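Local coordinates for group II chitinase (Ostrinia furnacalis, PDB 6JAV), which probably cleaves internal linkages of chitin as an endochitinase, this chain being the first catalytic domain of a much longer, chitin-binding protein, at residues A[150-155]-A[184-189]; A[106-111]-A[156-161]; A[323-328]-A[365-370]; A[3-8]-A[371-376]. All coordinates share one frame; numbering follows the deposited sequence.

Interaction 1 (A[150-155]-A[184-189]); sequences DLVHEL and PVLARL
Val152 meets Leu186 and Leu189 where two outer helices of the TIM barrel of glycosyl hydrolase family 18, 143-159 and 183-189, run side by side in the same general direction. The segment axes come within 9.8 Å at an angle of 19°. Val152 points at the second helix and straddles its side chains: CG2 rests 3.8 Å from Leu186 CD2, and CG1, placed anti to the backbone N (chi1 170°), lies between the two leucines, equally far from Leu186 CD2 and Leu189 CB at 4.1 Å. The side chains of Val152 and Leu186 cross at about a right angle, and the CD2 branch of the leucine does the touching. Val152 also packs on Leu125 of strand 122-126, which anchors the first helix to the barrel wall, while Leu186 touches Phe148 one turn earlier in that helix. His153 follows on the solvent side of the groove. Its imidazole swings outward, and the touching is done by its backbone and CB, with Leu189 CD1 lying near the ring plane at one edge. No hydrogen bond spans the helices. Leu189 reaches across with CD1, which ends 3.6 Å from His153 CA and 3.9 Å from His153 CB.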
loop_
_atom_site.group_PDB
_atom_site.type_symbol
_atom_site.label_atom_id
_atom_site.label_comp_id
_atom_site.label_asym_id
_atom_site.label_seq_id
_atom_site.Cartn_x
_atom_site.Cartn_y
_atom_site.Cartn_z
ATOM N N ASP A 150 6.940 21.457 1.423
ATOM C CA ASP A 150 7.043 22.312 2.601
ATOM C C ASP A 150 6.325 21.698 3.796
ATOM O O ASP A 150 6.812 21.805 4.931
ATOM C CB ASP A 150 6.506 23.716 2.312
ATOM C CG ASP A 150 7.449 24.522 1.414
ATOM O OD1 ASP A 150 8.662 24.208 1.361
ATOM O OD2 ASP A 150 6.969 25.469 0.757
ATOM N N LEU A 151 5.177 21.039 3.559
ATOM C CA LEU A 151 4.519 20.304 4.645
ATOM C C LEU A 151 5.451 19.234 5.225
ATOM O O LEU A 151 5.587 19.094 6.451
ATOM C CB LEU A 151 3.212 19.669 4.157
ATOM C CG LEU A 151 2.450 18.918 5.281
ATOM C CD1 LEU A 151 1.781 19.908 6.217
ATOM C CD2 LEU A 151 1.432 17.967 4.690
ATOM N N VAL A 152 6.117 18.482 4.350
ATOM C CA VAL A 152 7.062 17.465 4.805
ATOM C C VAL A 152 8.198 18.091 5.608
ATOM O O VAL A 152 8.572 17.576 6.672
ATOM C CB VAL A 152 7.568 16.649 3.610
ATOM C CG1 VAL A 152 8.728 15.752 4.017
ATOM C CG2 VAL A 152 6.444 15.744 3.116
ATOM N N HIS A 153 8.737 19.228 5.136
ATOM C CA HIS A 153 9.784 19.885 5.903
ATOM C C HIS A 153 9.275 20.320 7.276
ATOM O O HIS A 153 9.940 20.100 8.299
ATOM C CB HIS A 153 10.332 21.093 5.162
ATOM C CG HIS A 153 11.172 21.917 6.078
ATOM N ND1 HIS A 153 10.784 23.160 6.529
ATOM C CD2 HIS A 153 12.293 21.595 6.770
ATOM C CE1 HIS A 153 11.673 23.597 7.410
ATOM N NE2 HIS A 153 12.605 22.671 7.560
ATOM N N GLU A 154 8.089 20.931 7.315
ATOM C CA GLU A 154 7.592 21.480 8.575
ATOM C C GLU A 154 7.252 20.373 9.562
ATOM O O GLU A 154 7.481 20.517 10.775
ATOM C CB GLU A 154 6.407 22.402 8.294
ATOM C CG GLU A 154 6.894 23.650 7.525
ATOM C CD GLU A 154 5.883 24.297 6.608
ATOM O OE1 GLU A 154 4.664 24.063 6.778
ATOM O OE2 GLU A 154 6.323 25.063 5.712
ATOM N N LEU A 155 6.734 19.248 9.059
ATOM C CA LEU A 155 6.525 18.094 9.937
ATOM C C LEU A 155 7.851 17.531 10.430
ATOM O O LEU A 155 7.995 17.212 11.616
ATOM C CB LEU A 155 5.752 17.007 9.188
ATOM C CG LEU A 155 4.261 17.275 9.007
ATOM C CD1 LEU A 155 3.667 16.336 7.953
ATOM C CD2 LEU A 155 3.513 17.120 10.346
ATOM N N PRO A 184 14.019 14.985 -4.311
ATOM C CA PRO A 184 15.160 15.193 -3.389
ATOM C C PRO A 184 14.756 15.645 -1.997
ATOM O O PRO A 184 15.353 15.197 -1.006
ATOM C CB PRO A 184 16.035 16.229 -4.127
ATOM C CG PRO A 184 15.729 15.962 -5.569
ATOM C CD PRO A 184 14.219 15.679 -5.593
ATOM N N VAL A 185 13.743 16.508 -1.872
ATOM C CA VAL A 185 13.342 16.966 -0.549
ATOM C C VAL A 185 12.748 15.819 0.245
ATOM O O VAL A 185 13.101 15.584 1.417
ATOM C CB VAL A 185 12.336 18.121 -0.674
ATOM C CG1 VAL A 185 11.715 18.408 0.695
ATOM C CG2 VAL A 185 13.028 19.349 -1.233
ATOM N N LEU A 186 11.840 15.073 -0.390
ATOM C CA LEU A 186 11.219 13.947 0.288
ATOM C C LEU A 186 12.260 12.908 0.668
ATOM O O LEU A 186 12.243 12.372 1.781
ATOM C CB LEU A 186 10.171 13.301 -0.612
ATOM C CG LEU A 186 9.044 14.211 -1.098
ATOM C CD1 LEU A 186 7.992 13.354 -1.766
ATOM C CD2 LEU A 186 8.463 15.004 0.035
ATOM N N ALA A 187 13.190 12.618 -0.245
ATOM C CA ALA A 187 14.185 11.583 0.026
ATOM C C ALA A 187 15.117 11.964 1.163
ATOM O O ALA A 187 15.587 11.089 1.909
ATOM C CB ALA A 187 15.028 11.373 -1.227
ATOM N N ARG A 188 15.408 13.251 1.301
ATOM C CA ARG A 188 16.299 13.692 2.364
ATOM C C ARG A 188 15.613 13.655 3.731
ATOM O O ARG A 188 16.247 13.311 4.742
ATOM C CB ARG A 188 16.813 15.097 2.037
ATOM C CG ARG A 188 17.659 15.684 3.139
ATOM C CD ARG A 188 18.399 16.936 2.654
ATOM N NE ARG A 188 17.538 17.850 1.926
ATOM C CZ ARG A 188 16.728 18.733 2.497
ATOM N NH1 ARG A 188 16.670 18.819 3.812
ATOM N NH2 ARG A 188 15.983 19.530 1.748
ATOM N N LEU A 189 14.324 14.017 3.796
ATOM C CA LEU A 189 13.653 14.226 5.080
ATOM C C LEU A 189 12.883 13.016 5.590
ATOM O O LEU A 189 12.781 12.836 6.808
ATOM C CB LEU A 189 12.683 15.415 4.977
ATOM C CG LEU A 189 13.426 16.741 4.756
ATOM C CD1 LEU A 189 12.447 17.855 4.492
ATOM C CD2 LEU A 189 14.303 17.060 5.976
#

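Interaction 2 (A[106-111]-A[156-161]); sequences KFVQHA and SAVLKP
A small, mostly apolar contact at the outer side of the fold joins Val108, Gln109 and Val158, where helix 101-118 runs beside the last turn of helix 143-159. Val158 is the partner of both residues in the other segment. Its CG2 branch, anti to its own carbonyl carbon, is the atom that both of them meet. Val108 comes from the buried side and sets CG1 3.7 Å from Val158 CG2, the two side chains slanting past each other. Both helices belong to the outer layer of the TIM barrel of family 18 glycosyl hydrolases, and Val108 also packs inward on Leu155, itself seated on strand 122-126. Gln109 sets out away from the neighbouring helix on the exposed side. With CG anti to the carbonyl carbon (chi1 -61°), a bend at chi2 (-58°) brings NE2 back to 3.6 Å from Val158 CG2. The amide nitrogen thus lies against the methyl at the solvent edge, the glutamine side chain crossing the valine at about a right angle. Backbones stay well apart, the nearest CA atoms being those of Gln109 and Val158 at 7.7 Å. Farther along helix 101-118, Val112 packs on Val158 as well.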
loop_
_atom_site.group_PDB
_atom_site.type_symbol
_atom_site.label_atom_id
_atom_site.label_comp_id
_atom_site.label_asym_id
_atom_site.label_seq_id
_atom_site.Cartn_x
_atom_site.Cartn_y
_atom_site.Cartn_z
ATOM N N LYS A 106 -0.565 25.541 11.650
ATOM C CA LYS A 106 -1.515 25.055 12.642
ATOM C C LYS A 106 -1.602 23.529 12.617
ATOM O O LYS A 106 -1.578 22.867 13.667
ATOM C CB LYS A 106 -2.876 25.675 12.349
ATOM C CG LYS A 106 -3.945 25.287 13.384
ATOM C CD LYS A 106 -5.267 26.020 13.124
ATOM C CE LYS A 106 -6.242 25.141 12.337
ATOM N NZ LYS A 106 -7.656 25.652 12.258
ATOM N N PHE A 107 -1.693 22.958 11.414
ATOM C CA PHE A 107 -1.814 21.512 11.270
ATOM C C PHE A 107 -0.652 20.788 11.932
ATOM O O PHE A 107 -0.845 19.771 12.616
ATOM C CB PHE A 107 -1.879 21.164 9.781
ATOM C CG PHE A 107 -1.737 19.692 9.513
ATOM C CD1 PHE A 107 -2.851 18.863 9.493
ATOM C CD2 PHE A 107 -0.482 19.132 9.283
ATOM C CE1 PHE A 107 -2.703 17.480 9.251
ATOM C CE2 PHE A 107 -0.334 17.758 9.064
ATOM C CZ PHE A 107 -1.453 16.947 9.041
ATOM N N VAL A 108 0.572 21.283 11.734
ATOM C CA VAL A 108 1.751 20.542 12.172
ATOM C C VAL A 108 1.785 20.409 13.691
ATOM O O VAL A 108 2.058 19.329 14.228
ATOM C CB VAL A 108 3.021 21.201 11.601
ATOM C CG1 VAL A 108 4.258 20.722 12.341
ATOM C CG2 VAL A 108 3.131 20.944 10.081
ATOM N N GLN A 109 1.536 21.507 14.415
ATOM C CA GLN A 109 1.649 21.414 15.866
ATOM C C GLN A 109 0.558 20.525 16.439
ATOM O O GLN A 109 0.800 19.755 17.382
ATOM C CB GLN A 109 1.573 22.804 16.504
ATOM C CG GLN A 109 2.689 23.764 16.068
ATOM C CD GLN A 109 4.084 23.244 16.362
ATOM O OE1 GLN A 109 4.317 22.563 17.368
ATOM N NE2 GLN A 109 5.019 23.565 15.483
ATOM N N HIS A 110 -0.649 20.607 15.875
ATOM C CA HIS A 110 -1.723 19.750 16.360
ATOM C C HIS A 110 -1.443 18.284 16.028
ATOM O O HIS A 110 -1.734 17.396 16.838
ATOM C CB HIS A 110 -3.045 20.201 15.765
ATOM C CG HIS A 110 -4.166 19.255 16.053
ATOM N ND1 HIS A 110 -4.367 18.099 15.324
ATOM C CD2 HIS A 110 -5.126 19.273 17.011
ATOM C CE1 HIS A 110 -5.418 17.459 15.808
ATOM N NE2 HIS A 110 -5.888 18.144 16.839
ATOM N N ALA A 111 -0.893 18.013 14.838
ATOM C CA ALA A 111 -0.641 16.626 14.436
ATOM C C ALA A 111 0.349 15.955 15.374
ATOM O O ALA A 111 0.144 14.804 15.779
ATOM C CB ALA A 111 -0.144 16.573 12.985
ATOM N N SER A 156 8.809 17.341 9.516
ATOM C CA SER A 156 10.123 16.826 9.904
ATOM C C SER A 156 10.746 17.687 10.999
ATOM O O SER A 156 11.321 17.170 11.970
ATOM C CB SER A 156 11.020 16.793 8.685
ATOM O OG SER A 156 12.284 16.245 9.062
ATOM N N ALA A 157 10.608 19.003 10.878
ATOM C CA ALA A 157 11.261 19.910 11.818
ATOM C C ALA A 157 10.718 19.769 13.232
ATOM O O ALA A 157 11.440 20.060 14.196
ATOM C CB ALA A 157 11.104 21.349 11.310
ATOM N N VAL A 158 9.472 19.332 13.387
ATOM C CA VAL A 158 8.910 19.074 14.708
ATOM C C VAL A 158 9.093 17.622 15.135
ATOM O O VAL A 158 9.383 17.339 16.302
ATOM C CB VAL A 158 7.434 19.495 14.751
ATOM C CG1 VAL A 158 6.856 19.181 16.121
ATOM C CG2 VAL A 158 7.294 20.987 14.434
ATOM N N LEU A 159 8.923 16.674 14.213
ATOM C CA LEU A 159 8.956 15.265 14.597
ATOM C C LEU A 159 10.371 14.786 14.889
ATOM O O LEU A 159 10.581 14.014 15.835
ATOM C CB LEU A 159 8.358 14.407 13.474
ATOM C CG LEU A 159 6.866 14.584 13.254
ATOM C CD1 LEU A 159 6.504 13.975 11.892
ATOM C CD2 LEU A 159 6.083 13.914 14.356
ATOM N N LYS A 160 11.337 15.177 14.061
ATOM C CA LYS A 160 12.679 14.609 14.187
ATOM C C LYS A 160 13.332 14.923 15.532
ATOM O O LYS A 160 13.884 13.994 16.150
ATOM C CB LYS A 160 13.524 14.985 12.962
ATOM C CG LYS A 160 14.921 14.380 12.933
ATOM C CD LYS A 160 15.477 14.353 11.525
ATOM C CE LYS A 160 15.221 12.989 10.925
ATOM N NZ LYS A 160 16.417 12.464 10.223
ATOM N N PRO A 161 13.270 16.150 16.062
ATOM C CA PRO A 161 13.822 16.396 17.410
ATOM C C PRO A 161 13.173 15.580 18.518
ATOM O O PRO A 161 13.840 15.285 19.516
ATOM C CB PRO A 161 13.605 17.904 17.613
ATOM C CG PRO A 161 13.575 18.463 16.225
ATOM C CD PRO A 161 12.884 17.405 15.388
#

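Interaction 3 (A[323-328]-A[365-370])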
loop_
_atom_site.group_PDB
_atom_site.type_symbol
_atom_site.label_atom_id
_atom_site.label_comp_id
_atom_site.label_asym_id
_atom_site.label_seq_id
_atom_site.Cartn_x
_atom_site.Cartn_y
_atom_site.Cartn_z
ATOM N N ASP A 323 -0.740 -11.643 -6.695
ATOM C CA ASP A 323 0.577 -12.199 -6.413
ATOM C C ASP A 323 0.457 -13.487 -5.599
ATOM O O ASP A 323 -0.291 -13.548 -4.613
ATOM C CB ASP A 323 1.430 -11.189 -5.629
ATOM C CG ASP A 323 2.070 -10.124 -6.518
ATOM O OD1 ASP A 323 1.792 -10.083 -7.741
ATOM O OD2 ASP A 323 2.864 -9.310 -5.964
ATOM N N ASP A 324 1.204 -14.510 -6.016
ATOM C CA ASP A 324 1.348 -15.748 -5.272
ATOM C C ASP A 324 2.705 -15.805 -4.565
ATOM O O ASP A 324 3.542 -14.909 -4.685
ATOM C CB ASP A 324 1.090 -16.963 -6.174
ATOM C CG ASP A 324 2.112 -17.121 -7.313
ATOM O OD1 ASP A 324 3.003 -16.280 -7.534
ATOM O OD2 ASP A 324 1.991 -18.131 -8.047
ATOM N N VAL A 325 2.928 -16.876 -3.800
ATOM C CA VAL A 325 4.189 -17.027 -3.077
ATOM C C VAL A 325 5.369 -17.005 -4.037
ATOM O O VAL A 325 6.415 -16.419 -3.736
ATOM C CB VAL A 325 4.163 -18.309 -2.213
ATOM C CG1 VAL A 325 5.548 -18.675 -1.753
ATOM C CG2 VAL A 325 3.194 -18.116 -1.056
ATOM N N GLU A 326 5.230 -17.640 -5.206
ATOM C CA GLU A 326 6.354 -17.694 -6.138
ATOM C C GLU A 326 6.797 -16.290 -6.566
ATOM O O GLU A 326 7.993 -15.953 -6.498
ATOM C CB GLU A 326 5.984 -18.546 -7.353
ATOM C CG GLU A 326 7.166 -18.788 -8.269
ATOM C CD GLU A 326 6.775 -19.444 -9.581
ATOM O OE1 GLU A 326 7.338 -20.515 -9.893
ATOM O OE2 GLU A 326 5.924 -18.878 -10.303
ATOM N N ILE A 327 5.855 -15.456 -7.021
ATOM C CA ILE A 327 6.263 -14.126 -7.477
ATOM C C ILE A 327 6.718 -13.256 -6.310
ATOM O O ILE A 327 7.598 -12.401 -6.478
ATOM C CB ILE A 327 5.188 -13.442 -8.342
ATOM C CG1 ILE A 327 5.790 -12.333 -9.224
ATOM C CG2 ILE A 327 4.075 -12.849 -7.468
ATOM C CD1 ILE A 327 6.730 -12.857 -10.314
ATOM N N ILE A 328 6.154 -13.466 -5.117
ATOM C CA ILE A 328 6.602 -12.722 -3.943
ATOM C C ILE A 328 8.073 -13.006 -3.671
ATOM O O ILE A 328 8.861 -12.081 -3.391
ATOM C CB ILE A 328 5.698 -13.069 -2.746
ATOM C CG1 ILE A 328 4.298 -12.450 -2.915
ATOM C CG2 ILE A 328 6.368 -12.668 -1.443
ATOM C CD1 ILE A 328 4.199 -10.935 -2.810
ATOM N N LEU A 365 2.722 -13.160 3.539
ATOM C CA LEU A 365 3.591 -12.406 4.429
ATOM C C LEU A 365 4.723 -13.267 4.972
ATOM O O LEU A 365 5.869 -12.805 5.068
ATOM C CB LEU A 365 2.748 -11.772 5.534
ATOM C CG LEU A 365 3.439 -10.789 6.470
ATOM C CD1 LEU A 365 4.231 -9.702 5.698
ATOM C CD2 LEU A 365 2.375 -10.167 7.379
ATOM N N ASN A 366 4.445 -14.529 5.299
ATOM C CA ASN A 366 5.540 -15.423 5.686
ATOM C C ASN A 366 6.540 -15.635 4.553
ATOM O O ASN A 366 7.740 -15.785 4.808
ATOM C CB ASN A 366 5.008 -16.762 6.193
ATOM C CG ASN A 366 4.767 -16.747 7.671
ATOM O OD1 ASN A 366 5.715 -16.662 8.464
ATOM N ND2 ASN A 366 3.495 -16.826 8.071
ATOM N N ALA A 367 6.068 -15.698 3.310
ATOM C CA ALA A 367 7.001 -15.833 2.184
ATOM C C ALA A 367 7.930 -14.624 2.110
ATOM O O ALA A 367 9.137 -14.770 1.865
ATOM C CB ALA A 367 6.233 -16.007 0.870
ATOM N N ILE A 368 7.391 -13.424 2.333
ATOM C CA ILE A 368 8.226 -12.223 2.343
ATOM C C ILE A 368 9.266 -12.302 3.449
ATOM O O ILE A 368 10.458 -12.046 3.221
ATOM C CB ILE A 368 7.360 -10.957 2.485
ATOM C CG1 ILE A 368 6.422 -10.776 1.295
ATOM C CG2 ILE A 368 8.272 -9.712 2.665
ATOM C CD1 ILE A 368 5.361 -9.697 1.492
ATOM N N LYS A 369 8.829 -12.612 4.680
ATOM C CA LYS A 369 9.749 -12.684 5.808
ATOM C C LYS A 369 10.866 -13.683 5.538
ATOM O O LYS A 369 12.054 -13.382 5.745
ATOM C CB LYS A 369 8.976 -13.058 7.080
ATOM C CG LYS A 369 9.892 -13.428 8.223
ATOM C CD LYS A 369 9.061 -13.738 9.452
ATOM C CE LYS A 369 9.936 -14.153 10.628
ATOM N NZ LYS A 369 9.085 -14.531 11.797
ATOM N N THR A 370 10.503 -14.882 5.084
ATOM C CA THR A 370 11.506 -15.918 4.880
ATOM C C THR A 370 12.517 -15.495 3.824
ATOM O O THR A 370 13.729 -15.697 3.996
ATOM C CB THR A 370 10.819 -17.212 4.478
ATOM O OG1 THR A 370 10.034 -17.660 5.587
ATOM C CG2 THR A 370 11.860 -18.285 4.118
#
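The backbones come close where the first turn of helix 325-337 meets helix 363-373, with Val325 CA 6.1 Å from Ala367 CA and Ile328 CA 6.5 Å from Ile368 CA. The small side chain of Ala367 is consistent with this approach: its methyl points at the other helix and is met by two side chains a turn apart. Val325 CG1 lies 3.8 Å from Ala367 CB at the outer margin, and Ile328 CG2 comes to 4.1 Å from the same CB on the buried side. Ile328 CG2, set anti to the backbone N, is the branch aimed at both partners; it lies 3.3 Å from Ile368 CG1, closer than two carbons normally settle, so the packing is tight. Asp324 starts the helix carrying Val325 and Ile328 as its N-cap. Its OD1 accepts from Ile327 N at 3.0 Å, nearly straight at 168°, the donor approaching on the syn side but 34° out of the carboxylate plane. OD2 forms a salt bridge with Lys303. In the TIM barrel of this family 18 domain, both helices lie outside the strands: Ile328 and Ile368 share Met248 of strand 244-257, while Ile368 also packs on Ile345 of strand 342-346 and Leu9 of strand 8-14.

Interaction 4 (A[3-8]-A[371-376]); sequences LNSRYK and ELLNPK
Tyr7 lies on Leu372, beginning at CB, which is 4.0 Å from Leu372 CD2. At CG the same methyl is 3.8 Å away, and over the ring it forms a CH-pi contact, CD2 standing 4.2 Å from the Tyr7 centroid and 27° off the ring normal. Ring carbon CD2 of Tyr7 comes 3.7 Å from Leu372 O, which is raised from the ring plane on the methyl's side. At the tip, Tyr7 OH accepts from Arg6 NH1 at 2.9 Å, only 1° out of the guanidinium plane. Arg6 CG rests toward the rim of the face opposite Leu372 CD2, so the ring is held between the two. Arg6 NH1 also binds Asn339 OD1, linking the phenol to Asn339, just after helix 325-337. Ser5 closes an ST turn: OG, between the backbone N and the carbonyl carbon (chi1 84°), can accept from Tyr7 N over 3.0 Å and bonds to Leu2 O as well, while Ser5 CB meets Leu373 CD2 at 3.8 Å. The contact brings the N-terminal loop and the chain's last helix together at the TIM barrel. The loop leads into strand 8-14, beside strand 342-346, and helix 363-373 packs alongside helix 325-337, where Val332 touches Leu372.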
loop_
_atom_site.group_PDB
_atom_site.type_symbol
_atom_site.label_atom_id
_atom_site.label_comp_id
_atom_site.label_asym_id
_atom_site.label_seq_id
_atom_site.Cartn_x
_atom_site.Cartn_y
_atom_site.Cartn_z
ATOM N N LEU A 3 13.494 -7.798 12.988
ATOM C CA LEU A 3 13.955 -6.598 13.668
ATOM C C LEU A 3 15.472 -6.526 13.707
ATOM O O LEU A 3 16.035 -5.427 13.638
ATOM C CB LEU A 3 13.369 -6.520 15.079
ATOM C CG LEU A 3 11.885 -6.172 15.156
ATOM C CD1 LEU A 3 11.425 -6.310 16.613
ATOM C CD2 LEU A 3 11.634 -4.761 14.668
ATOM N N ASN A 4 16.151 -7.676 13.764
ATOM C CA ASN A 4 17.610 -7.701 13.758
ATOM C C ASN A 4 18.206 -7.716 12.356
ATOM O O ASN A 4 19.433 -7.688 12.218
ATOM C CB ASN A 4 18.127 -8.911 14.546
ATOM C CG ASN A 4 17.801 -8.825 16.030
ATOM O OD1 ASN A 4 17.710 -7.732 16.603
ATOM N ND2 ASN A 4 17.613 -9.977 16.658
ATOM N N SER A 5 17.388 -7.757 11.324
ATOM C CA SER A 5 17.877 -7.802 9.955
ATOM C C SER A 5 18.140 -6.385 9.439
ATOM O O SER A 5 17.826 -5.386 10.086
ATOM C CB SER A 5 16.870 -8.509 9.049
ATOM O OG SER A 5 15.875 -7.582 8.616
ATOM N N ARG A 6 18.731 -6.316 8.239
ATOM C CA ARG A 6 18.981 -5.042 7.575
ATOM C C ARG A 6 17.757 -4.492 6.839
ATOM O O ARG A 6 17.861 -3.432 6.210
ATOM C CB ARG A 6 20.161 -5.193 6.587
ATOM C CG ARG A 6 19.811 -5.942 5.316
ATOM C CD ARG A 6 21.021 -6.472 4.551
ATOM N NE ARG A 6 21.937 -5.417 4.111
ATOM C CZ ARG A 6 21.994 -4.898 2.874
ATOM N NH1 ARG A 6 21.172 -5.275 1.903
ATOM N NH2 ARG A 6 22.906 -3.959 2.613
ATOM N N TYR A 7 16.604 -5.172 6.900
ATOM C CA TYR A 7 15.437 -4.788 6.119
ATOM C C TYR A 7 14.276 -4.387 7.017
ATOM O O TYR A 7 14.111 -4.925 8.119
ATOM C CB TYR A 7 14.980 -5.929 5.225
ATOM C CG TYR A 7 16.022 -6.283 4.198
ATOM C CD1 TYR A 7 16.346 -5.383 3.183
ATOM C CD2 TYR A 7 16.717 -7.484 4.265
ATOM C CE1 TYR A 7 17.331 -5.683 2.242
ATOM C CE2 TYR A 7 17.705 -7.792 3.333
ATOM C CZ TYR A 7 18.000 -6.880 2.335
ATOM O OH TYR A 7 18.984 -7.178 1.400
ATOM N N LYS A 8 13.464 -3.469 6.509
ATOM C CA LYS A 8 12.146 -3.199 7.056
ATOM C C LYS A 8 11.110 -4.062 6.353
ATOM O O LYS A 8 11.243 -4.404 5.166
ATOM C CB LYS A 8 11.759 -1.742 6.786
ATOM C CG LYS A 8 12.652 -0.704 7.501
ATOM C CD LYS A 8 12.154 0.729 7.228
ATOM C CE LYS A 8 12.993 1.774 7.956
ATOM N NZ LYS A 8 14.415 1.767 7.497
ATOM N N GLU A 371 12.047 -14.874 2.740
ATOM C CA GLU A 371 12.984 -14.453 1.707
ATOM C C GLU A 371 13.856 -13.286 2.173
ATOM O O GLU A 371 15.054 -13.245 1.866
ATOM C CB GLU A 371 12.241 -14.167 0.406
ATOM C CG GLU A 371 13.168 -14.087 -0.830
ATOM C CD GLU A 371 13.958 -15.382 -1.101
ATOM O OE1 GLU A 371 13.355 -16.477 -1.114
ATOM O OE2 GLU A 371 15.184 -15.301 -1.319
ATOM N N LEU A 372 13.296 -12.335 2.933
ATOM C CA LEU A 372 14.119 -11.241 3.449
ATOM C C LEU A 372 15.216 -11.752 4.366
ATOM O O LEU A 372 16.313 -11.168 4.402
ATOM C CB LEU A 372 13.257 -10.249 4.232
ATOM C CG LEU A 372 12.420 -9.293 3.382
ATOM C CD1 LEU A 372 11.552 -8.458 4.321
ATOM C CD2 LEU A 372 13.329 -8.367 2.546
ATOM N N LEU A 373 14.940 -12.804 5.136
ATOM C CA LEU A 373 15.900 -13.359 6.085
ATOM C C LEU A 373 16.864 -14.343 5.442
ATOM O O LEU A 373 17.854 -14.719 6.078
ATOM C CB LEU A 373 15.185 -14.014 7.270
ATOM C CG LEU A 373 14.400 -13.029 8.142
ATOM C CD1 LEU A 373 13.612 -13.762 9.213
ATOM C CD2 LEU A 373 15.327 -11.998 8.775
ATOM N N ASN A 374 16.622 -14.730 4.204
ATOM C CA ASN A 374 17.517 -15.632 3.494
ATOM C C ASN A 374 18.714 -14.837 2.966
ATOM O O ASN A 374 18.520 -13.868 2.220
ATOM C CB ASN A 374 16.713 -16.259 2.363
ATOM C CG ASN A 374 17.538 -17.113 1.453
ATOM O OD1 ASN A 374 18.714 -17.304 1.682
ATOM N ND2 ASN A 374 16.919 -17.629 0.401
ATOM N N PRO A 375 19.949 -15.190 3.341
ATOM C CA PRO A 375 21.112 -14.393 2.898
ATOM C C PRO A 375 21.393 -14.484 1.409
ATOM O O PRO A 375 22.006 -13.567 0.842
ATOM C CB PRO A 375 22.275 -14.986 3.710
ATOM C CG PRO A 375 21.654 -15.822 4.769
ATOM C CD PRO A 375 20.344 -16.293 4.230
ATOM N N LYS A 376 20.994 -15.571 0.762
ATOM C CA LYS A 376 21.292 -15.754 -0.651
ATOM C C LYS A 376 20.406 -14.854 -1.508
ATOM O O LYS A 376 19.241 -14.607 -1.181
ATOM C CB LYS A 376 21.086 -17.216 -1.058
ATOM C CG LYS A 376 21.921 -18.273 -0.303
ATOM C CD LYS A 376 21.032 -19.443 0.151
ATOM C CE LYS A 376 20.577 -19.317 1.591
ATOM N NZ LYS A 376 19.424 -20.215 1.919
#

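Interactions 1 and 2 share helix 143-159 and touch each other, their centres about 12 Å apart; interactions 3 and 4 share helix 363-373, their centres about 13 Å apart. Interactions 1 and 3 lie on opposite sides of the chain's centre, about 32 Å between centres. Interaction 3 is the buried one, with closely approaching backbones and branched side chains against an alanine, whereas the other three are only partly buried. In interactions 1 and 2 an apolar inner part gives way to a histidine or glutamine at the solvent edge. Interaction 4 alone uses an aromatic face across the contact, and it closes the chain around all the others.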